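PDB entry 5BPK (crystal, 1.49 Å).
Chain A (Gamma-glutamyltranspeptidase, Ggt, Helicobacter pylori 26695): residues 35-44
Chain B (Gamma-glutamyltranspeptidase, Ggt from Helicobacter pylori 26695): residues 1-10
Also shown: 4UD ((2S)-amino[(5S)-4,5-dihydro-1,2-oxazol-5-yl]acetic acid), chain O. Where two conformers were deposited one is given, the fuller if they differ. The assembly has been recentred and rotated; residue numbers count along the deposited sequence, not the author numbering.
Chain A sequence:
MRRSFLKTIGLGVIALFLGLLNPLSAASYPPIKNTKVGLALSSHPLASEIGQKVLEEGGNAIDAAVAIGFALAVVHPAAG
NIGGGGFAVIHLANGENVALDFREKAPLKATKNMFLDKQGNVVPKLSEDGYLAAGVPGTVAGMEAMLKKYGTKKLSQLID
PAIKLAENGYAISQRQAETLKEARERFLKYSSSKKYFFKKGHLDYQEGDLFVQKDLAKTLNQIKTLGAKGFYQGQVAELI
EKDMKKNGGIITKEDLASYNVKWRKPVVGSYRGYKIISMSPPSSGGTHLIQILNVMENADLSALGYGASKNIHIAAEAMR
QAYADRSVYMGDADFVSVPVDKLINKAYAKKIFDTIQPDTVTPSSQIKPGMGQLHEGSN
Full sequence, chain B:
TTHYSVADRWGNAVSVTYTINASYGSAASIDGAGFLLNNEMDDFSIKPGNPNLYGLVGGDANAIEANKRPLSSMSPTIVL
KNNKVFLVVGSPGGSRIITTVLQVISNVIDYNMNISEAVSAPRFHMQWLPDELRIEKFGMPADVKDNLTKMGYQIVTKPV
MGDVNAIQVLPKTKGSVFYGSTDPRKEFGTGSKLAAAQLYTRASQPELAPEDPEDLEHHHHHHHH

Chain A, residues 35-44: TKVGLALSSH
Chain B, residues 1-10: TTHYSVADRW

Direct strand pairing here is short, and beyond each end water replaces the missing rungs. Water 1 donates to Val A37 O (2.7 Å) and accepts from Arg B9 N (2.9 Å); at the other end, water 3 accepts from Ser A43 N (2.8 Å) and donates to His B3 O (2.7 Å). Water 2 links Ser A43 OG (m; 2.8 Å) to His B3 N (2.9 Å).

Between them, the strand through Leu A39 to Leu A41 and that from Thr B2 through Ala B7 run antiparallel, N-to-C directions 168° apart, axes 4.8 Å apart at closest approach. Extended backbones (Leu A39 -137/145, Ser B5 -132/136) let each N-H donate to a carbonyl across the strands in four hydrogen bonds: Leu A39 N to Ala B7 O and Ala B7 N to Leu A39 O, both 3.0 Å; Leu A41 N to Ser B5 O, 2.9 Å, and Ser B5 N to Leu A41 O, 3.0 Å.

Ala A40 faces Val B6 (t) in the non-hydrogen-bonded pair, CA atoms 4.4 Å apart; the small methyl Ala A40 CB meets branched, apolar Val B6 at CG1, 4.2 Å away. The opposite face carries Leu A39 and Leu A41 (both m,t), Ala B7 and Ser B5 (m), whose OG accepts from His B3 NE2 at 2.9 Å.

Gly A38, at 102/-163, brings its CA 3.2 Å from Ala B7 O; a CB would clash with that oxygen and jam against the preceding carbonyl O, which alone calls for glycine. Past it, Arg B9 (p,t,m) lays its guanidinium face beneath Lys A36 O, 3.4 Å from Arg B9 NE, without a hydrogen bond.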

# COMPACT_ATOMS: atom_id res chain seq x y z
N THR A 35 3.11 -26.87 2.55
CA THR A 35 2.98 -27.57 3.82
C THR A 35 4.31 -27.73 4.55
O THR A 35 4.40 -28.53 5.50
CB THR A 35 2.37 -28.97 3.62
OG1 THR A 35 3.22 -29.73 2.75
CG2 THR A 35 0.97 -28.86 3.01
N LYS A 36 5.34 -26.98 4.13
CA LYS A 36 6.71 -27.17 4.63
C LYS A 36 7.36 -25.90 5.20
O LYS A 36 7.74 -25.86 6.37
CB LYS A 36 7.59 -27.75 3.52
CG LYS A 36 7.14 -29.12 2.98
N VAL A 37 7.54 -24.89 4.35
CA VAL A 37 8.29 -23.68 4.72
C VAL A 37 7.48 -22.39 4.70
O VAL A 37 7.97 -21.34 5.11
CB VAL A 37 9.54 -23.49 3.81
CG1 VAL A 37 10.48 -24.70 3.96
CG2 VAL A 37 9.13 -23.27 2.35
N GLY A 38 6.23 -22.45 4.25
CA GLY A 38 5.39 -21.27 4.18
C GLY A 38 5.29 -20.71 2.77
O GLY A 38 5.56 -21.41 1.80
N LEU A 39 4.85 -19.46 2.67
CA LEU A 39 4.66 -18.80 1.37
C LEU A 39 5.17 -17.37 1.40
O LEU A 39 5.07 -16.67 2.42
CB LEU A 39 3.18 -18.78 0.96
CG LEU A 39 2.56 -20.12 0.54
CD1 LEU A 39 1.05 -19.99 0.34
CD2 LEU A 39 3.22 -20.63 -0.72
N ALA A 40 5.71 -16.95 0.26
CA ALA A 40 6.12 -15.57 0.03
C ALA A 40 5.48 -15.14 -1.29
O ALA A 40 5.87 -15.62 -2.36
CB ALA A 40 7.64 -15.48 -0.04
N LEU A 41 4.48 -14.26 -1.22
CA LEU A 41 3.69 -13.89 -2.39
C LEU A 41 3.75 -12.41 -2.70
O LEU A 41 3.50 -11.57 -1.83
CB LEU A 41 2.23 -14.30 -2.19
CG LEU A 41 1.89 -15.77 -1.99
CD1 LEU A 41 0.40 -15.91 -1.75
CD2 LEU A 41 2.33 -16.57 -3.20
N SER A 42 4.08 -12.10 -3.95
CA SER A 42 4.14 -10.74 -4.46
C SER A 42 3.46 -10.69 -5.83
O SER A 42 3.05 -11.72 -6.37
CB SER A 42 5.60 -10.29 -4.59
OG SER A 42 6.18 -10.74 -5.82
N SER A 43 3.37 -9.49 -6.39
CA SER A 43 2.77 -9.28 -7.70
C SER A 43 3.71 -9.57 -8.87
O SER A 43 3.30 -9.38 -10.02
CB SER A 43 2.25 -7.84 -7.80
OG SER A 43 1.12 -7.66 -6.96
N HIS A 44 4.95 -9.98 -8.62
CA HIS A 44 5.84 -10.37 -9.72
C HIS A 44 6.43 -11.75 -9.46
O HIS A 44 7.08 -11.95 -8.44
CB HIS A 44 6.96 -9.36 -9.96
CG HIS A 44 7.60 -9.50 -11.31
ND1 HIS A 44 8.30 -10.62 -11.69
CD2 HIS A 44 7.61 -8.67 -12.39
CE1 HIS A 44 8.73 -10.48 -12.93
NE2 HIS A 44 8.32 -9.30 -13.38
N THR B 1 1.60 1.49 -6.25
CA THR B 1 1.79 0.65 -5.03
C THR B 1 1.85 -0.83 -5.32
O THR B 1 1.39 -1.31 -6.36
CB THR B 1 0.61 0.79 -4.10
OG1 THR B 1 -0.28 1.77 -4.65
CG2 THR B 1 1.06 1.15 -2.69
N THR B 2 2.38 -1.57 -4.37
CA THR B 2 2.35 -3.02 -4.47
C THR B 2 2.40 -3.61 -3.05
O THR B 2 2.97 -3.02 -2.15
CB THR B 2 3.51 -3.55 -5.36
OG1 THR B 2 3.25 -4.89 -5.78
CG2 THR B 2 4.87 -3.48 -4.65
N HIS B 3 1.70 -4.73 -2.87
CA HIS B 3 1.64 -5.40 -1.58
C HIS B 3 2.25 -6.80 -1.68
O HIS B 3 2.00 -7.52 -2.65
CB HIS B 3 0.20 -5.55 -1.06
CG HIS B 3 0.16 -6.20 0.28
ND1 HIS B 3 0.45 -5.51 1.43
CD2 HIS B 3 0.01 -7.50 0.64
CE1 HIS B 3 0.46 -6.35 2.45
NE2 HIS B 3 0.18 -7.56 2.00
N TYR B 4 3.01 -7.20 -0.67
CA TYR B 4 3.43 -8.59 -0.56
C TYR B 4 3.28 -9.14 0.85
O TYR B 4 3.31 -8.40 1.82
CB TYR B 4 4.83 -8.76 -1.13
CG TYR B 4 5.97 -7.99 -0.49
CD1 TYR B 4 6.36 -6.72 -0.95
CD2 TYR B 4 6.72 -8.56 0.53
CE1 TYR B 4 7.44 -6.04 -0.38
CE2 TYR B 4 7.80 -7.89 1.11
CZ TYR B 4 8.17 -6.65 0.64
OH TYR B 4 9.25 -6.01 1.22
N SER B 5 3.09 -10.46 0.93
CA SER B 5 2.72 -11.15 2.14
C SER B 5 3.62 -12.37 2.31
O SER B 5 3.83 -13.13 1.34
CB SER B 5 1.25 -11.61 2.05
OG SER B 5 0.35 -10.50 2.04
N VAL B 6 4.10 -12.58 3.53
CA VAL B 6 4.99 -13.69 3.83
C VAL B 6 4.58 -14.34 5.15
O VAL B 6 4.29 -13.65 6.12
CB VAL B 6 6.48 -13.26 3.95
CG1 VAL B 6 7.39 -14.48 4.02
CG2 VAL B 6 6.90 -12.32 2.79
N ALA B 7 4.59 -15.67 5.18
CA ALA B 7 4.39 -16.41 6.43
C ALA B 7 5.31 -17.62 6.43
O ALA B 7 5.38 -18.33 5.42
CB ALA B 7 2.94 -16.83 6.59
N ASP B 8 6.04 -17.81 7.54
CA ASP B 8 7.02 -18.89 7.65
C ASP B 8 6.54 -20.04 8.55
O ASP B 8 5.44 -19.99 9.10
CB ASP B 8 8.41 -18.36 8.06
CG ASP B 8 8.47 -17.81 9.48
OD1 ASP B 8 7.70 -18.24 10.36
OD2 ASP B 8 9.35 -16.95 9.71
N ARG B 9 7.35 -21.08 8.68
CA ARG B 9 6.95 -22.29 9.40
C ARG B 9 6.89 -22.10 10.91
O ARG B 9 6.23 -22.88 11.61
CB ARG B 9 7.89 -23.44 9.06
CG ARG B 9 9.30 -23.29 9.58
CD ARG B 9 10.26 -24.20 8.82
NE ARG B 9 9.96 -25.62 8.99
CZ ARG B 9 10.69 -26.59 8.44
NH1 ARG B 9 10.36 -27.87 8.63
NH2 ARG B 9 11.74 -26.29 7.70
N TRP B 10 7.56 -21.07 11.42
CA TRP B 10 7.65 -20.85 12.87
C TRP B 10 6.51 -20.03 13.44
O TRP B 10 6.33 -19.99 14.65
CB TRP B 10 8.99 -20.22 13.23
CG TRP B 10 10.14 -21.11 12.85
CD1 TRP B 10 10.56 -22.23 13.50
CD2 TRP B 10 10.98 -20.98 11.69
NE1 TRP B 10 11.62 -22.79 12.84
CE2 TRP B 10 11.91 -22.04 11.73
CE3 TRP B 10 11.06 -20.05 10.65
CZ2 TRP B 10 12.88 -22.21 10.76
CZ3 TRP B 10 12.03 -20.22 9.68
CH2 TRP B 10 12.93 -21.28 9.74
C3 4UD O . -0.63 2.68 -3.74
C4 4UD O . -0.47 4.27 -2.20
C5 4UD O . -0.21 4.11 -3.69
C6 4UD O . -0.83 5.69 -1.74
C8 4UD O . -0.95 5.64 -0.24
O9 4UD O . 0.03 5.70 0.47
O10 4UD O . -2.16 5.52 0.35
N7 4UD O . 0.24 6.63 -2.09
O2 4UD O . -1.59 3.43 -1.91
N1 4UD O . -1.38 2.40 -2.73
O HOH W 1 9.76 -21.32 7.08
O HOH W 2 0.13 -5.84 -5.01
O HOH W 3 3.83 -7.31 -4.69